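Local coordinates for protein thiosulfate reductase (Thermus thermophilus, PDB 2VPZ) that probably works as a molybdenum oxidoreductase acting on polysulfide or thiosulfate, with two bound molybdopterin guanine dinucleotides, a molybdenum atom and a [4Fe-4S] cluster, at residues Arg177-Gln182 with Asp726-Gly731; Glu193-Glu198 with Val327-Arg332. One frame throughout, in Å; residues are numbered along the deposited sequence.

Contact 1: Arg177-Gln182 with Asp726-Gly731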
ATOM      1  N   ARG A 177      22.863  38.566   5.603  1.00 40.96           N
ATOM      2  CA  ARG A 177      21.825  38.777   4.633  1.00 41.94           C
ATOM      3  C   ARG A 177      21.204  40.196   4.687  1.00 42.96           C
ATOM      4  O   ARG A 177      20.717  40.688   3.671  1.00 43.78           O
ATOM      5  CB  ARG A 177      20.739  37.710   4.764  1.00 41.34           C
ATOM      6  CG  ARG A 177      19.898  37.825   6.022  1.00 40.24           C
ATOM      7  CD  ARG A 177      18.503  37.306   5.738  1.00 38.80           C
ATOM      8  NE  ARG A 177      17.505  37.661   6.730  1.00 37.34           N
ATOM      9  CZ  ARG A 177      16.458  36.912   7.040  1.00 35.53           C
ATOM     10  NH1 ARG A 177      16.291  35.755   6.423  1.00 34.30           N
ATOM     11  NH2 ARG A 177      15.591  37.310   7.959  1.00 33.71           N
ATOM     12  N   GLU A 178      21.228  40.849   5.845  1.00 44.12           N
ATOM     13  CA  GLU A 178      20.655  42.200   5.962  1.00 44.71           C
ATOM     14  C   GLU A 178      21.516  43.234   5.215  1.00 44.88           C
ATOM     15  O   GLU A 178      20.996  44.157   4.574  1.00 45.14           O
ATOM     16  CB  GLU A 178      20.453  42.625   7.432  1.00 45.78           C
ATOM     17  CG  GLU A 178      19.360  41.840   8.198  1.00 48.40           C
ATOM     18  CD  GLU A 178      18.051  41.665   7.411  1.00 50.66           C
ATOM     19  OE1 GLU A 178      17.458  40.554   7.465  1.00 52.46           O
ATOM     20  OE2 GLU A 178      17.610  42.639   6.746  1.00 51.93           O
ATOM     21  N   VAL A 179      22.830  43.054   5.315  1.00 44.12           N
ATOM     22  CA  VAL A 179      23.833  43.898   4.662  1.00 42.48           C
ATOM     23  C   VAL A 179      23.718  43.654   3.132  1.00 43.36           C
ATOM     24  O   VAL A 179      23.554  44.617   2.365  1.00 43.19           O
ATOM     25  CB  VAL A 179      25.279  43.558   5.167  1.00 41.19           C
ATOM     26  CG1 VAL A 179      26.323  44.324   4.351  1.00 40.49           C
ATOM     27  CG2 VAL A 179      25.403  43.886   6.676  1.00 40.30           C
ATOM     28  N   ALA A 180      23.792  42.390   2.701  1.00 42.95           N
ATOM     29  CA  ALA A 180      23.654  42.012   1.287  1.00 43.71           C
ATOM     30  C   ALA A 180      22.385  42.667   0.678  1.00 45.13           C
ATOM     31  O   ALA A 180      22.441  43.277  -0.399  1.00 46.04           O
ATOM     32  CB  ALA A 180      23.580  40.447   1.135  1.00 43.10           C
ATOM     33  N   SER A 181      21.262  42.550   1.385  1.00 44.35           N
ATOM     34  CA  SER A 181      19.974  43.129   0.990  1.00 45.67           C
ATOM     35  C   SER A 181      19.970  44.689   0.956  1.00 46.97           C
ATOM     36  O   SER A 181      19.382  45.290   0.047  1.00 46.95           O
ATOM     37  CB  SER A 181      18.841  42.607   1.904  1.00 45.40           C
ATOM     38  OG  SER A 181      17.549  42.944   1.450  1.00 42.85           O
ATOM     39  N   GLN A 182      20.601  45.359   1.919  1.00 48.18           N
ATOM     40  CA  GLN A 182      20.630  46.830   1.923  1.00 50.14           C
ATOM     41  C   GLN A 182      21.385  47.382   0.690  1.00 51.37           C
ATOM     42  O   GLN A 182      20.943  48.347   0.062  1.00 52.17           O
ATOM     43  CB  GLN A 182      21.208  47.392   3.243  1.00 50.68           C
ATOM     44  CG  GLN A 182      20.183  47.473   4.394  1.00 52.13           C
ATOM     45  CD  GLN A 182      18.996  48.403   4.086  1.00 53.95           C
ATOM     46  OE1 GLN A 182      19.028  49.175   3.119  1.00 56.13           O
ATOM     47  NE2 GLN A 182      17.954  48.346   4.921  1.00 53.45           N
ATOM     48  N   ASP A 726      33.194  37.738   9.780  1.00 43.05           N
ATOM     49  CA  ASP A 726      32.864  38.194   8.430  1.00 44.26           C
ATOM     50  C   ASP A 726      33.408  39.647   8.406  1.00 44.14           C
ATOM     51  O   ASP A 726      32.990  40.496   9.216  1.00 43.92           O
ATOM     52  CB  ASP A 726      31.327  38.191   8.170  1.00 45.34           C
ATOM     53  CG  ASP A 726      30.947  38.639   6.726  1.00 46.25           C
ATOM     54  OD1 ASP A 726      31.837  39.021   5.945  1.00 45.99           O
ATOM     55  OD2 ASP A 726      29.732  38.598   6.405  1.00 48.56           O
ATOM     56  N   PRO A 727      34.353  39.960   7.486  1.00 44.76           N
ATOM     57  CA  PRO A 727      34.916  41.315   7.380  1.00 45.56           C
ATOM     58  C   PRO A 727      33.971  42.411   6.779  1.00 45.88           C
ATOM     59  O   PRO A 727      34.301  43.597   6.790  1.00 45.96           O
ATOM     60  CB  PRO A 727      36.190  41.127   6.557  1.00 44.18           C
ATOM     61  CG  PRO A 727      35.843  39.948   5.631  1.00 44.02           C
ATOM     62  CD  PRO A 727      34.878  39.081   6.442  1.00 44.76           C
ATOM     63  N   ILE A 728      32.818  41.982   6.265  1.00 46.93           N
ATOM     64  CA  ILE A 728      31.794  42.831   5.622  1.00 48.33           C
ATOM     65  C   ILE A 728      30.526  43.180   6.489  1.00 50.55           C
ATOM     66  O   ILE A 728      30.117  44.349   6.562  1.00 52.13           O
ATOM     67  CB  ILE A 728      31.253  42.187   4.254  1.00 47.61           C
ATOM     68  CG1 ILE A 728      32.291  42.228   3.125  1.00 47.17           C
ATOM     69  CG2 ILE A 728      29.959  42.895   3.812  1.00 47.65           C
ATOM     70  CD1 ILE A 728      31.681  42.102   1.692  1.00 46.26           C
ATOM     71  N   SER A 729      29.948  42.139   7.110  1.00 51.63           N
ATOM     72  CA  SER A 729      28.714  42.113   7.980  1.00 50.45           C
ATOM     73  C   SER A 729      28.988  41.668   9.436  1.00 50.16           C
ATOM     74  O   SER A 729      28.423  40.654   9.819  1.00 54.14           O
ATOM     75  CB  SER A 729      27.711  41.081   7.456  1.00 50.20           C
ATOM     76  OG  SER A 729      27.983  39.795   8.036  1.00 48.82           O
ATOM     77  N   GLY A 730      29.811  42.344  10.237  1.00 46.41           N
ATOM     78  CA  GLY A 730      30.069  41.837  11.573  1.00 45.99           C
ATOM     79  C   GLY A 730      29.860  40.367  12.065  1.00 44.16           C
ATOM     80  O   GLY A 730      30.245  40.057  13.193  1.00 42.39           O
ATOM     81  N   GLY A 731      29.306  39.452  11.269  1.00 42.33           N
ATOM     82  CA  GLY A 731      29.025  38.069  11.683  1.00 42.55           C
ATOM     83  C   GLY A 731      30.122  37.077  12.113  1.00 42.37           C
ATOM     84  O   GLY A 731      31.187  37.027  11.489  1.00 42.86           O
TER
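Val179 reaches from helix 168-184 to the loop at Ile728 and Ser729, and its branching sets up the whole contact. Its CB lies 4.2 Å from Ser729 CB. From there the side chain forks: CG2, beside the backbone N, comes to 3.7 Å from the same Ser729 CB, while CG1, anti to the backbone N (chi1 173°), meets Ile728 CG2 at 3.9 Å. The two methyls thus take one loop residue each.

Ser729 meets the helix with its methylene, while its hydroxyl bonds within the loop: Ser729 OG donates to Asp726 OD2 at 2.7 Å, approaching from above the carboxylate plane. The other oxygen, Asp726 OD1, accepts Ile728 N at 3.1 Å with an N-H...O angle of 163°, which makes an Asx turn. Thr341, on helix 341-354, is a further partner of Asp726 OD2. At the base of the loop Asp726 N bonds to Gly731 O at 2.7 Å. On the helix, Arg177 turns away from this loop and pairs through NE with Glu178 OE1 at 3.0 Å.

Here the molybdopterin oxidoreductase region packs against a loop of the dinucleotide-binding region. No hydrogen bond crosses between the segments; the Asp726 carboxylate takes the Ser729 hydroxyl and the Ile728 N-H, and what meets Val179 is apolar surface, a small, buried, purely van der Waals seam.

Contact 2: Glu193-Glu198 with Val327-Arg332. With MGD (2-amino-5,6-dimercapto-7-methyl-3,7,8a,9-tetrahydro-8-oxa-1,3,9,10-tetraaza-anthracen-4-one guanosine dinucleotide), chain I.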
ATOM      1  N   GLU A 193      10.104  37.305   6.713  1.00 44.18           N
ATOM      2  CA  GLU A 193      10.613  37.292   5.346  1.00 44.83           C
ATOM      3  C   GLU A 193       9.507  37.276   4.254  1.00 45.51           C
ATOM      4  O   GLU A 193       8.649  36.347   4.229  1.00 45.87           O
ATOM      5  CB  GLU A 193      11.745  36.219   5.152  1.00 44.38           C
ATOM      6  CG  GLU A 193      11.807  35.008   6.153  1.00 47.50           C
ATOM      7  CD  GLU A 193      12.551  35.209   7.513  1.00 48.59           C
ATOM      8  OE1 GLU A 193      13.783  35.427   7.535  1.00 49.83           O
ATOM      9  OE2 GLU A 193      11.891  35.105   8.578  1.00 50.77           O
ATOM     10  N   PRO A 194       9.466  38.332   3.360  1.00 45.16           N
ATOM     11  CA  PRO A 194       8.553  38.603   2.232  1.00 44.44           C
ATOM     12  C   PRO A 194       8.399  37.686   0.995  1.00 43.43           C
ATOM     13  O   PRO A 194       8.397  38.178  -0.138  1.00 42.23           O
ATOM     14  CB  PRO A 194       8.906  40.041   1.838  1.00 45.02           C
ATOM     15  CG  PRO A 194      10.405  40.063   1.998  1.00 45.37           C
ATOM     16  CD  PRO A 194      10.603  39.262   3.322  1.00 45.02           C
ATOM     17  N   ILE A 195       8.273  36.380   1.221  1.00 43.64           N
ATOM     18  CA  ILE A 195       8.135  35.387   0.145  1.00 43.68           C
ATOM     19  C   ILE A 195       6.654  35.089  -0.129  1.00 44.39           C
ATOM     20  O   ILE A 195       5.870  34.840   0.788  1.00 43.69           O
ATOM     21  CB  ILE A 195       8.856  34.023   0.498  1.00 43.53           C
ATOM     22  CG1 ILE A 195      10.339  34.285   0.774  1.00 43.36           C
ATOM     23  CG2 ILE A 195       8.672  32.983  -0.636  1.00 43.67           C
ATOM     24  CD1 ILE A 195      10.644  34.847   2.176  1.00 45.07           C
ATOM     25  N   ASP A 196       6.293  35.151  -1.412  1.00 45.38           N
ATOM     26  CA  ASP A 196       4.930  34.902  -1.889  1.00 47.06           C
ATOM     27  C   ASP A 196       4.875  33.387  -2.135  1.00 47.06           C
ATOM     28  O   ASP A 196       4.859  32.931  -3.280  1.00 47.05           O
ATOM     29  CB  ASP A 196       4.714  35.668  -3.192  1.00 48.86           C
ATOM     30  CG  ASP A 196       3.282  35.603  -3.686  1.00 51.50           C
ATOM     31  OD1 ASP A 196       3.082  35.511  -4.918  1.00 52.52           O
ATOM     32  OD2 ASP A 196       2.374  35.656  -2.829  1.00 53.40           O
ATOM     33  N   TRP A 197       4.851  32.608  -1.062  1.00 47.26           N
ATOM     34  CA  TRP A 197       4.844  31.149  -1.167  1.00 47.31           C
ATOM     35  C   TRP A 197       3.686  30.526  -1.939  1.00 49.18           C
ATOM     36  O   TRP A 197       3.843  29.527  -2.650  1.00 49.52           O
ATOM     37  CB  TRP A 197       4.856  30.480   0.214  1.00 45.40           C
ATOM     38  CG  TRP A 197       6.005  30.801   1.122  1.00 43.02           C
ATOM     39  CD1 TRP A 197       6.068  31.790   2.079  1.00 42.58           C
ATOM     40  CD2 TRP A 197       7.233  30.060   1.241  1.00 41.84           C
ATOM     41  NE1 TRP A 197       7.257  31.701   2.765  1.00 42.91           N
ATOM     42  CE2 TRP A 197       7.988  30.650   2.278  1.00 42.40           C
ATOM     43  CE3 TRP A 197       7.763  28.948   0.569  1.00 41.57           C
ATOM     44  CZ2 TRP A 197       9.257  30.167   2.661  1.00 42.64           C
ATOM     45  CZ3 TRP A 197       9.025  28.457   0.936  1.00 42.08           C
ATOM     46  CH2 TRP A 197       9.757  29.075   1.979  1.00 42.49           C
ATOM     47  N   GLU A 198       2.509  31.112  -1.788  1.00 51.34           N
ATOM     48  CA  GLU A 198       1.294  30.596  -2.399  1.00 53.53           C
ATOM     49  C   GLU A 198       1.251  30.596  -3.930  1.00 53.52           C
ATOM     50  O   GLU A 198       0.512  29.814  -4.538  1.00 53.50           O
ATOM     51  CB  GLU A 198       0.098  31.317  -1.795  1.00 55.13           C
ATOM     52  CG  GLU A 198       0.157  32.806  -2.021  1.00 60.18           C
ATOM     53  CD  GLU A 198      -1.177  33.483  -1.757  1.00 63.06           C
ATOM     54  OE1 GLU A 198      -1.495  34.463  -2.454  1.00 64.52           O
ATOM     55  OE2 GLU A 198      -1.883  32.993  -0.849  1.00 65.61           O
ATOM     56  N   VAL A 327      11.743  30.757  -6.903  1.00 47.99           N
ATOM     57  CA  VAL A 327      12.433  31.494  -5.818  1.00 46.06           C
ATOM     58  C   VAL A 327      13.503  30.743  -5.014  1.00 45.84           C
ATOM     59  O   VAL A 327      13.321  29.563  -4.679  1.00 45.89           O
ATOM     60  CB  VAL A 327      11.518  31.905  -4.600  1.00 45.93           C
ATOM     61  CG1 VAL A 327      11.487  33.415  -4.399  1.00 45.61           C
ATOM     62  CG2 VAL A 327      10.164  31.258  -4.700  1.00 45.39           C
ATOM     63  N   LEU A 328      14.596  31.425  -4.683  1.00 42.76           N
ATOM     64  CA  LEU A 328      15.569  30.864  -3.746  1.00 41.41           C
ATOM     65  C   LEU A 328      15.311  31.691  -2.456  1.00 38.97           C
ATOM     66  O   LEU A 328      15.986  32.694  -2.243  1.00 37.67           O
ATOM     67  CB  LEU A 328      17.030  31.062  -4.168  1.00 41.52           C
ATOM     68  CG  LEU A 328      17.644  30.196  -5.241  1.00 42.30           C
ATOM     69  CD1 LEU A 328      17.210  30.691  -6.585  1.00 42.45           C
ATOM     70  CD2 LEU A 328      19.152  30.276  -5.160  1.00 43.46           C
ATOM     71  N   PRO A 329      14.336  31.304  -1.593  1.00 38.45           N
ATOM     72  CA  PRO A 329      14.224  32.200  -0.430  1.00 38.19           C
ATOM     73  C   PRO A 329      15.504  32.257   0.421  1.00 38.67           C
ATOM     74  O   PRO A 329      16.137  31.209   0.626  1.00 39.27           O
ATOM     75  CB  PRO A 329      13.069  31.625   0.405  1.00 37.11           C
ATOM     76  CG  PRO A 329      12.414  30.590  -0.465  1.00 37.50           C
ATOM     77  CD  PRO A 329      13.483  30.122  -1.448  1.00 37.58           C
ATOM     78  N   PRO A 330      15.912  33.458   0.917  1.00 38.66           N
ATOM     79  CA  PRO A 330      17.126  33.536   1.754  1.00 39.16           C
ATOM     80  C   PRO A 330      16.897  32.930   3.180  1.00 38.72           C
ATOM     81  O   PRO A 330      15.914  33.277   3.835  1.00 39.31           O
ATOM     82  CB  PRO A 330      17.440  35.042   1.845  1.00 39.33           C
ATOM     83  CG  PRO A 330      16.450  35.751   0.939  1.00 38.46           C
ATOM     84  CD  PRO A 330      15.302  34.778   0.718  1.00 39.02           C
ATOM     85  N   THR A 331      17.789  32.055   3.649  1.00 37.88           N
ATOM     86  CA  THR A 331      17.657  31.453   4.988  1.00 38.18           C
ATOM     87  C   THR A 331      17.816  32.512   6.117  1.00 37.12           C
ATOM     88  O   THR A 331      18.201  33.652   5.863  1.00 38.53           O
ATOM     89  CB  THR A 331      18.684  30.243   5.208  1.00 39.28           C
ATOM     90  OG1 THR A 331      18.260  29.439   6.302  1.00 40.26           O
ATOM     91  CG2 THR A 331      20.107  30.757   5.469  1.00 39.73           C
ATOM     92  N   ARG A 332      17.489  32.180   7.363  1.00 35.53           N
ATOM     93  CA  ARG A 332      17.630  33.176   8.419  1.00 32.98           C
ATOM     94  C   ARG A 332      19.013  33.114   9.078  1.00 33.49           C
ATOM     95  O   ARG A 332      19.701  34.131   9.214  1.00 35.31           O
ATOM     96  CB  ARG A 332      16.521  33.042   9.451  1.00 32.74           C
ATOM     97  CG  ARG A 332      16.324  34.207  10.410  1.00 33.26           C
ATOM     98  CD  ARG A 332      15.139  33.890  11.311  1.00 33.85           C
ATOM     99  NE  ARG A 332      14.711  34.963  12.205  1.00 36.09           N
ATOM    100  CZ  ARG A 332      13.662  35.750  12.001  1.00 37.76           C
ATOM    101  NH1 ARG A 332      12.925  35.577  10.913  1.00 38.34           N
ATOM    102  NH2 ARG A 332      13.339  36.685  12.885  1.00 38.19           N
TER
HETATM  103  PB  MGD I1766      20.131  27.209   8.553  1.00 29.45           P
HETATM  104  O1B MGD I1766      21.400  27.430   9.276  1.00 30.92           O
HETATM  105  O2B MGD I1766      19.937  27.746   7.227  1.00 30.31           O
HETATM  106  O3B MGD I1766      19.155  27.764   9.692  1.00 28.55           O
HETATM  107  O3A MGD I1766      17.175  28.072  11.261  1.00 23.67           O
HETATM  108  PA  MGD I1766      17.637  28.257   9.765  1.00 26.89           P
HETATM  109  O1A MGD I1766      17.457  29.685   9.544  1.00 27.59           O
HETATM  110  O2A MGD I1766      16.782  27.446   8.912  1.00 24.89           O
HETATM  111  O5' MGD I1766      19.836  25.683   8.448  1.00 31.16           O
HETATM  112  C5' MGD I1766      20.232  24.615   9.311  1.00 31.22           C
HETATM  113  C4' MGD I1766      20.594  23.570   8.268  1.00 31.10           C
HETATM  114  O4' MGD I1766      21.759  24.129   7.684  1.00 32.35           O
HETATM  115  C3' MGD I1766      21.028  22.162   8.756  1.00 33.43           C
HETATM  116  O3' MGD I1766      20.333  21.118   8.026  1.00 31.24           O
HETATM  117  C2' MGD I1766      22.540  22.066   8.432  1.00 34.38           C
HETATM  118  O2' MGD I1766      22.795  20.825   7.784  1.00 33.50           O
HETATM  119  C1' MGD I1766      22.686  23.087   7.331  1.00 35.91           C
HETATM  120  N9  MGD I1766      24.048  23.448   6.852  1.00 38.88           N
HETATM  121  C8  MGD I1766      25.199  23.474   7.596  1.00 40.67           C
HETATM  122  N7  MGD I1766      26.275  23.841   6.844  1.00 40.55           N
HETATM  123  C5  MGD I1766      25.812  24.034   5.582  1.00 40.14           C
HETATM  124  C6  MGD I1766      26.428  24.349   4.277  1.00 40.02           C
HETATM  125  O6  MGD I1766      27.639  24.598   4.268  1.00 39.30           O
HETATM  126  N1  MGD I1766      25.653  24.446   3.198  1.00 39.40           N
HETATM  127  C2  MGD I1766      24.319  24.182   3.241  1.00 40.16           C
HETATM  128  N2  MGD I1766      23.557  24.288   2.095  1.00 40.23           N
HETATM  129  N3  MGD I1766      23.674  23.872   4.408  1.00 40.37           N
HETATM  130  C4  MGD I1766      24.349  23.784   5.587  1.00 39.27           C
HETATM  131  C10 MGD I1766      17.432  28.874  12.394  1.00 28.60           C
HETATM  132  C11 MGD I1766      16.210  29.723  12.540  1.00 31.56           C
HETATM  133  O11 MGD I1766      15.124  28.872  12.935  1.00 32.06           O
HETATM  134  C12 MGD I1766      16.430  31.001  13.390  1.00 34.59           C
HETATM  135  S12 MGD I1766      17.696  32.066  13.078  1.00 31.68           S
HETATM  136  C13 MGD I1766      15.607  31.356  14.442  1.00 34.58           C
HETATM  137  S13 MGD I1766      15.830  32.835  15.258  1.00 33.05           S
HETATM  138  C14 MGD I1766      14.474  30.461  14.872  1.00 33.20           C
HETATM  139  N15 MGD I1766      14.686  29.699  16.046  1.00 33.64           N
HETATM  140  C16 MGD I1766      13.997  28.535  16.277  1.00 36.05           C
HETATM  141  C17 MGD I1766      14.122  27.685  17.514  1.00 36.78           C
HETATM  142  O17 MGD I1766      14.868  28.069  18.457  1.00 39.32           O
HETATM  143  N18 MGD I1766      13.355  26.548  17.639  1.00 35.77           N
HETATM  144  C19 MGD I1766      12.578  26.175  16.590  1.00 36.26           C
HETATM  145  N19 MGD I1766      11.926  25.036  16.718  1.00 35.61           N
HETATM  146  N20 MGD I1766      12.419  26.845  15.400  1.00 36.72           N
HETATM  147  C21 MGD I1766      13.078  28.034  15.247  1.00 36.23           C
HETATM  148  N22 MGD I1766      13.010  28.745  14.133  1.00 36.45           N
HETATM  149  C23 MGD I1766      14.058  29.605  13.692  1.00 33.32           C
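A bend at chi2 (-84°) swings the Glu193 carboxylate toward Arg332, whose CG lies anti to its backbone N (chi1 -165°) and whose chain then runs extended to NE. The two side chains meet at about a right angle. Glu193 OE2 sits at the guanidinium edge, in its plane, forming a salt bridge 2.6 Å from Arg332 NH1, although the carboxylate plane is turned 57° from that of the guanidinium. Gly191 O gives the same NH1 a second partner.

Farther along, Pro329 takes up the apolar side: its CB meets Ile195 CG1 at 3.8 Å, and its CG lies 3.9 Å from Trp197 CH2. Ile195 CG2 covers one face of the indole, toward its rim, so Ile195 touches both neighbours.

Thr331 and Arg332 belong to the pocket of the dinucleotide cofactor. Thr331 OG1 donates to MGD O2B at 2.6 Å, and Arg332 N makes a weak hydrogen bond to MGD O1A. Arg332 CD passes 3.6 Å from MGD S12, and its side chain comes to about 4 Å from the molybdenum. Glu193 is consistent with a second-shell role behind Arg332, whose guanidinium the salt bridge and Gly191 O would together restrain near the dithiolene sulfurs.

Well into the chain, helix 168-184 supplies the earlier half of contact 1, and the loop 193-198 follows soon after. Contact 2 closes the shorter loop at 327-332, after the chain has built strands 202-206, 231-235 and 248-250 of the parallel sheet that 326-327 completes. Contact 1 closes only at 726-731, so contact 2 is nested inside it. Arg177 joins the two: its NH2 forms a salt bridge with Glu193 OE1 at 2.6 Å, and its NH1 makes a weak hydrogen bond to Thr331 O. Helix 341-354 touches both, with Thr341 against 726-731 and Leu347 against 327-332, tying the dinucleotide-binding region to the sheet edge and the cofactor pocket.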